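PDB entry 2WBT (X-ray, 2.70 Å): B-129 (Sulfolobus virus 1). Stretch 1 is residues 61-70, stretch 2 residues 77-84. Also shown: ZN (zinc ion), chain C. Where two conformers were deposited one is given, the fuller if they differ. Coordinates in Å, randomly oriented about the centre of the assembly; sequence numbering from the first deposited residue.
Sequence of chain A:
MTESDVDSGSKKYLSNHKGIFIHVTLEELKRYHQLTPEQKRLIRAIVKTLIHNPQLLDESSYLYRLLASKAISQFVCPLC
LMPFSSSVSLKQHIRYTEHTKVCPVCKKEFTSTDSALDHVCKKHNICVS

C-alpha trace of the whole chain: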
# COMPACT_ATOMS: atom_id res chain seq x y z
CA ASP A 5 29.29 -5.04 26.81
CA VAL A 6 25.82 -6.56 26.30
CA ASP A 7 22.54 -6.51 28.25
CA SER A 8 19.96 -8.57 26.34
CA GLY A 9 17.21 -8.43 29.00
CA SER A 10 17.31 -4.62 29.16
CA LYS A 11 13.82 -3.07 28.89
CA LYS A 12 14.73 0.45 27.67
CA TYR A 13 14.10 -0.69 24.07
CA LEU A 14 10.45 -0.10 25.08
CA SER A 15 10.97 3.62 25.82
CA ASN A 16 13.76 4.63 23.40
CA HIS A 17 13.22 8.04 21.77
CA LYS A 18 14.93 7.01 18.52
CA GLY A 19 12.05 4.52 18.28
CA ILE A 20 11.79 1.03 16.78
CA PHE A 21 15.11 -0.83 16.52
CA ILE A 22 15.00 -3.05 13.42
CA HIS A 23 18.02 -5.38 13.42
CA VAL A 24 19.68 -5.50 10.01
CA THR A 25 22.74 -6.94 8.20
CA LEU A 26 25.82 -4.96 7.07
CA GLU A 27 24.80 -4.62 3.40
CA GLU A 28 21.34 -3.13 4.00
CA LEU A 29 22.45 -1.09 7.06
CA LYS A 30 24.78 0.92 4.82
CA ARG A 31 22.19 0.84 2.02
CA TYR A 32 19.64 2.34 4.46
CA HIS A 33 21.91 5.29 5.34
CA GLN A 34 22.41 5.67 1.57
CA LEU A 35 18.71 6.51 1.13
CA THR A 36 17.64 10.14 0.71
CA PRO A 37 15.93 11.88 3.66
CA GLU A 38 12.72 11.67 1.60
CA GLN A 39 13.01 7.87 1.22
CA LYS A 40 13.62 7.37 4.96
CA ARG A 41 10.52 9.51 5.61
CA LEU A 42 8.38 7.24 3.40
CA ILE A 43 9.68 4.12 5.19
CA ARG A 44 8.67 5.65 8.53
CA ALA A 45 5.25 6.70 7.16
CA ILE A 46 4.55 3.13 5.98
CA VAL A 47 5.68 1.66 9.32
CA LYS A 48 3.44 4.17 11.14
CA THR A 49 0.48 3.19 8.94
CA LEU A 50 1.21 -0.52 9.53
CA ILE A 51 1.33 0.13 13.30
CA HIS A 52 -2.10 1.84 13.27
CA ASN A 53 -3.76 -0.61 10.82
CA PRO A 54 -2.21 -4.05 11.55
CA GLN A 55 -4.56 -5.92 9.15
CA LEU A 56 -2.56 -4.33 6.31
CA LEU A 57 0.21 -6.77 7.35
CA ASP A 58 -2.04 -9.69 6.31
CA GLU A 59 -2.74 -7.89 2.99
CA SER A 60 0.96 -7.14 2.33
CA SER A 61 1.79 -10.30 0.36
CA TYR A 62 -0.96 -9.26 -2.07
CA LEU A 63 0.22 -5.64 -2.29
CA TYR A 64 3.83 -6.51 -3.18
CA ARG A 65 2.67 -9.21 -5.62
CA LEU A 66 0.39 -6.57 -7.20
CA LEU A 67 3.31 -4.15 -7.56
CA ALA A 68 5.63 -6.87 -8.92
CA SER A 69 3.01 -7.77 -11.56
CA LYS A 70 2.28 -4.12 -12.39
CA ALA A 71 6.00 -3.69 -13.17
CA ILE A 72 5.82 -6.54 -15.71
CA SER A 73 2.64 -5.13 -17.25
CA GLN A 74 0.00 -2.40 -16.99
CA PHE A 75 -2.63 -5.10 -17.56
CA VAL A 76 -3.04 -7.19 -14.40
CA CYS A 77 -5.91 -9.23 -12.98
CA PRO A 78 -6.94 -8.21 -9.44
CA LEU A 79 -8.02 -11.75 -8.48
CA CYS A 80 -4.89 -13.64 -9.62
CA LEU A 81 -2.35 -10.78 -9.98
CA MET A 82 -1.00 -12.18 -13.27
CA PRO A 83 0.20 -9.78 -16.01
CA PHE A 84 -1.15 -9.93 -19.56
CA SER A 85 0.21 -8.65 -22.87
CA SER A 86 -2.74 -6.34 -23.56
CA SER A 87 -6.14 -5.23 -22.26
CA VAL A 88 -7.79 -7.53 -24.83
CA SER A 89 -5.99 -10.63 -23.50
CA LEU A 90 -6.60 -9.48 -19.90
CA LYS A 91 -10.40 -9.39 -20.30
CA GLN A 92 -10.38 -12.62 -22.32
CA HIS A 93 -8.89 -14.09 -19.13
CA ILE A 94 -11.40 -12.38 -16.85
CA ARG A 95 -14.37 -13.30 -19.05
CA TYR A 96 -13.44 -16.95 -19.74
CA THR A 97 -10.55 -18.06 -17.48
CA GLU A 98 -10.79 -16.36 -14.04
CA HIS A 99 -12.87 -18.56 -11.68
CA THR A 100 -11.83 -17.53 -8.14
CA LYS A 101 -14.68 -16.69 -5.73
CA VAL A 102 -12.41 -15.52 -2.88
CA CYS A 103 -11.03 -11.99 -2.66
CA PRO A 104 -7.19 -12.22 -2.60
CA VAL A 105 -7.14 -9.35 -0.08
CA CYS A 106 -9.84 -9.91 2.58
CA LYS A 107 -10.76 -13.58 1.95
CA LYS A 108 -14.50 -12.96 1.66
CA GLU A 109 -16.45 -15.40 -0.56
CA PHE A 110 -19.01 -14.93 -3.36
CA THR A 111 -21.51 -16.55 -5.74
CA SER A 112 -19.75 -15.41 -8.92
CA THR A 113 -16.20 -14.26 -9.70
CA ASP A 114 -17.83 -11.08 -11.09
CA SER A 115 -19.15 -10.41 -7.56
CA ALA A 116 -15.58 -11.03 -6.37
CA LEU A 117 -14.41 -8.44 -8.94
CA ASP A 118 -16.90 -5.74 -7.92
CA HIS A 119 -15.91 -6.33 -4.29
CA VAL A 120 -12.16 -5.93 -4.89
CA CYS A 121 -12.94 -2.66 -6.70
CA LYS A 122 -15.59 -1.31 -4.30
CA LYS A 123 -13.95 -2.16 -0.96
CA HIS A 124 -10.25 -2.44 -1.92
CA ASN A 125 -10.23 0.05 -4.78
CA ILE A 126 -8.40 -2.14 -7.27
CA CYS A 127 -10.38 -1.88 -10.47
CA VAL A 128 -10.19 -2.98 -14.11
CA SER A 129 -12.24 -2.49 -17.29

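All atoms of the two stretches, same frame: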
# COMPACT_ATOMS: atom_id res chain seq x y z
N SER A 61 1.42 -9.33 1.39
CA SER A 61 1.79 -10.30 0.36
C SER A 61 1.10 -9.99 -0.97
O SER A 61 1.72 -10.06 -2.03
CB SER A 61 1.42 -11.72 0.80
OG SER A 61 2.00 -12.69 -0.06
N TYR A 62 -0.18 -9.63 -0.89
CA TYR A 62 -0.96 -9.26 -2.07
C TYR A 62 -0.47 -7.96 -2.71
O TYR A 62 -0.34 -7.86 -3.93
CB TYR A 62 -2.44 -9.11 -1.70
CG TYR A 62 -3.29 -8.62 -2.85
CD1 TYR A 62 -3.84 -9.52 -3.76
CD2 TYR A 62 -3.54 -7.26 -3.03
CE1 TYR A 62 -4.61 -9.07 -4.82
CE2 TYR A 62 -4.31 -6.81 -4.09
CZ TYR A 62 -4.85 -7.72 -4.98
OH TYR A 62 -5.62 -7.28 -6.03
N LEU A 63 -0.20 -6.98 -1.86
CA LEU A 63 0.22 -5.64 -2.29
C LEU A 63 1.54 -5.67 -3.06
O LEU A 63 1.66 -5.05 -4.12
CB LEU A 63 0.33 -4.72 -1.06
CG LEU A 63 0.44 -3.21 -1.29
CD1 LEU A 63 -0.30 -2.44 -0.19
CD2 LEU A 63 1.91 -2.78 -1.36
N TYR A 64 2.52 -6.41 -2.54
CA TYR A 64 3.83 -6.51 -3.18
C TYR A 64 3.86 -7.47 -4.37
O TYR A 64 4.74 -7.38 -5.23
CB TYR A 64 4.90 -6.89 -2.15
CG TYR A 64 5.26 -5.71 -1.28
CD1 TYR A 64 5.98 -4.63 -1.81
CD2 TYR A 64 4.87 -5.64 0.05
CE1 TYR A 64 6.30 -3.53 -1.03
CE2 TYR A 64 5.19 -4.54 0.84
CZ TYR A 64 5.91 -3.49 0.29
OH TYR A 64 6.23 -2.40 1.06
N ARG A 65 2.89 -8.39 -4.42
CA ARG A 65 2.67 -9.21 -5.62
C ARG A 65 1.93 -8.41 -6.70
O ARG A 65 2.15 -8.63 -7.89
CB ARG A 65 1.91 -10.49 -5.26
CG ARG A 65 2.81 -11.55 -4.64
CD ARG A 65 2.05 -12.83 -4.29
NE ARG A 65 1.36 -13.41 -5.44
CZ ARG A 65 0.04 -13.61 -5.53
NH1 ARG A 65 -0.78 -13.29 -4.52
NH2 ARG A 65 -0.47 -14.14 -6.63
N LEU A 66 1.06 -7.50 -6.28
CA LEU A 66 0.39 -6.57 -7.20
C LEU A 66 1.42 -5.67 -7.88
O LEU A 66 1.41 -5.52 -9.10
CB LEU A 66 -0.64 -5.71 -6.45
CG LEU A 66 -1.27 -4.55 -7.23
CD1 LEU A 66 -1.93 -5.03 -8.51
CD2 LEU A 66 -2.28 -3.82 -6.35
N LEU A 67 2.29 -5.08 -7.07
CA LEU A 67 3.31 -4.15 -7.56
C LEU A 67 4.32 -4.84 -8.47
O LEU A 67 4.74 -4.28 -9.49
CB LEU A 67 4.04 -3.49 -6.38
CG LEU A 67 3.19 -2.63 -5.45
CD1 LEU A 67 3.98 -2.20 -4.23
CD2 LEU A 67 2.64 -1.42 -6.19
N ALA A 68 4.72 -6.06 -8.10
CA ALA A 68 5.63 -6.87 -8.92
C ALA A 68 5.02 -7.18 -10.30
O ALA A 68 5.72 -7.14 -11.31
CB ALA A 68 5.98 -8.16 -8.20
N SER A 69 3.73 -7.49 -10.31
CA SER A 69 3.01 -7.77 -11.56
C SER A 69 2.83 -6.50 -12.39
O SER A 69 3.01 -6.52 -13.61
CB SER A 69 1.64 -8.38 -11.26
OG SER A 69 1.78 -9.59 -10.54
N LYS A 70 2.45 -5.41 -11.72
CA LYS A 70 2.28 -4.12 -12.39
C LYS A 70 3.55 -3.60 -13.07
O LYS A 70 3.48 -2.84 -14.03
CB LYS A 70 1.74 -3.07 -11.41
CG LYS A 70 0.24 -2.88 -11.50
CD LYS A 70 -0.14 -2.13 -12.77
CE LYS A 70 -1.63 -2.07 -12.95
NZ LYS A 70 -2.26 -1.35 -11.82
N CYS A 77 -4.64 -8.77 -13.53
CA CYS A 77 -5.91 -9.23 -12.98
C CYS A 77 -5.90 -9.09 -11.46
O CYS A 77 -5.00 -9.61 -10.79
CB CYS A 77 -6.15 -10.69 -13.37
SG CYS A 77 -7.73 -11.35 -12.85
N PRO A 78 -6.92 -8.42 -10.89
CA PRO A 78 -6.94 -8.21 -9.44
C PRO A 78 -7.07 -9.51 -8.64
O PRO A 78 -6.51 -9.61 -7.55
CB PRO A 78 -8.18 -7.33 -9.23
CG PRO A 78 -8.49 -6.76 -10.56
CD PRO A 78 -8.09 -7.81 -11.53
N LEU A 79 -7.78 -10.49 -9.19
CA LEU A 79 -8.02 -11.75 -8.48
C LEU A 79 -6.80 -12.68 -8.48
O LEU A 79 -6.52 -13.30 -7.45
CB LEU A 79 -9.24 -12.47 -9.06
CG LEU A 79 -10.55 -11.67 -9.10
CD1 LEU A 79 -11.67 -12.53 -9.67
CD2 LEU A 79 -10.93 -11.16 -7.72
N CYS A 80 -6.09 -12.79 -9.59
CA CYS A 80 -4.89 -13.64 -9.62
C CYS A 80 -3.55 -12.90 -9.68
O CYS A 80 -2.50 -13.50 -9.44
CB CYS A 80 -4.96 -14.69 -10.74
SG CYS A 80 -4.87 -14.00 -12.47
N LEU A 81 -3.57 -11.59 -9.94
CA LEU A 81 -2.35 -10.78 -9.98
C LEU A 81 -1.35 -11.20 -11.05
O LEU A 81 -0.14 -11.05 -10.86
CB LEU A 81 -1.65 -10.78 -8.61
CG LEU A 81 -2.41 -10.12 -7.46
CD1 LEU A 81 -1.67 -10.34 -6.15
CD2 LEU A 81 -2.62 -8.64 -7.72
N MET A 82 -1.85 -11.75 -12.16
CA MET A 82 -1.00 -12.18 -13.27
C MET A 82 -1.06 -11.17 -14.42
O MET A 82 -2.15 -10.76 -14.83
CB MET A 82 -1.41 -13.57 -13.78
CG MET A 82 -1.23 -14.71 -12.77
SD MET A 82 0.44 -14.96 -12.14
CE MET A 82 0.39 -14.04 -10.61
N PRO A 83 0.11 -10.75 -14.93
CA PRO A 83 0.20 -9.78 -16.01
C PRO A 83 -0.19 -10.36 -17.36
O PRO A 83 0.05 -11.54 -17.61
CB PRO A 83 1.68 -9.36 -16.01
CG PRO A 83 2.39 -10.28 -15.12
CD PRO A 83 1.44 -11.21 -14.49
N PHE A 84 -0.78 -9.53 -18.21
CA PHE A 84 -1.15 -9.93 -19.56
C PHE A 84 -0.60 -8.94 -20.58
O PHE A 84 -0.33 -7.78 -20.26
CB PHE A 84 -2.66 -10.07 -19.68
CG PHE A 84 -3.19 -11.29 -19.01
CD1 PHE A 84 -3.29 -12.49 -19.70
CD2 PHE A 84 -3.55 -11.27 -17.67
CE1 PHE A 84 -3.77 -13.63 -19.08
CE2 PHE A 84 -4.03 -12.40 -17.04
CZ PHE A 84 -4.14 -13.58 -17.75
ZN ZN C . -7.07 -13.59 -12.69

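The helix of residues 61-70 packs against a zinc-binding loop through Y62, R65, L66 and S69; the steps of three or four residues from Y62 to R65 and L66, and from these to S69, bring them to the same side of the helix.

Apolar contact centres on L81, which loses more surface to the partner stretch than any other residue. Its CA-to-CB bond points toward the helix, and its branched end packs on two helical side chains: CD1 lies 3.3 Å from Y62 CD1, and CD2, also close to the tyrosine ring, lies 3.8 Å from L66 CB. P83 also packs against the helix, its CB 3.9 Å from the backbone atom S69 O, a van der Waals contact.

Two hydrogen bonds run from helix hydroxyls to loop carbonyls. Y62 OH donates to P78 O (2.9 Å); the long, t-rotamer tyrosine carries its hydroxyl to the loop although its CA-to-CB bond points sideways. S69 OG donates to L81 O at a very short 2.4 Å; serine's short side chain, pointing toward the loop, sets its hydroxyl directly at the carbonyl.

At the exposed margin, R65 lays one guanidinium face over L81 CD1, 3.5 Å from R65 NH1.

Within the loop, C77 SG and C80 SG bind ZN at 2.3 and 2.2 Å, and L81 N bonds to C77 O (2.6 Å), bracing the turn that presents L81.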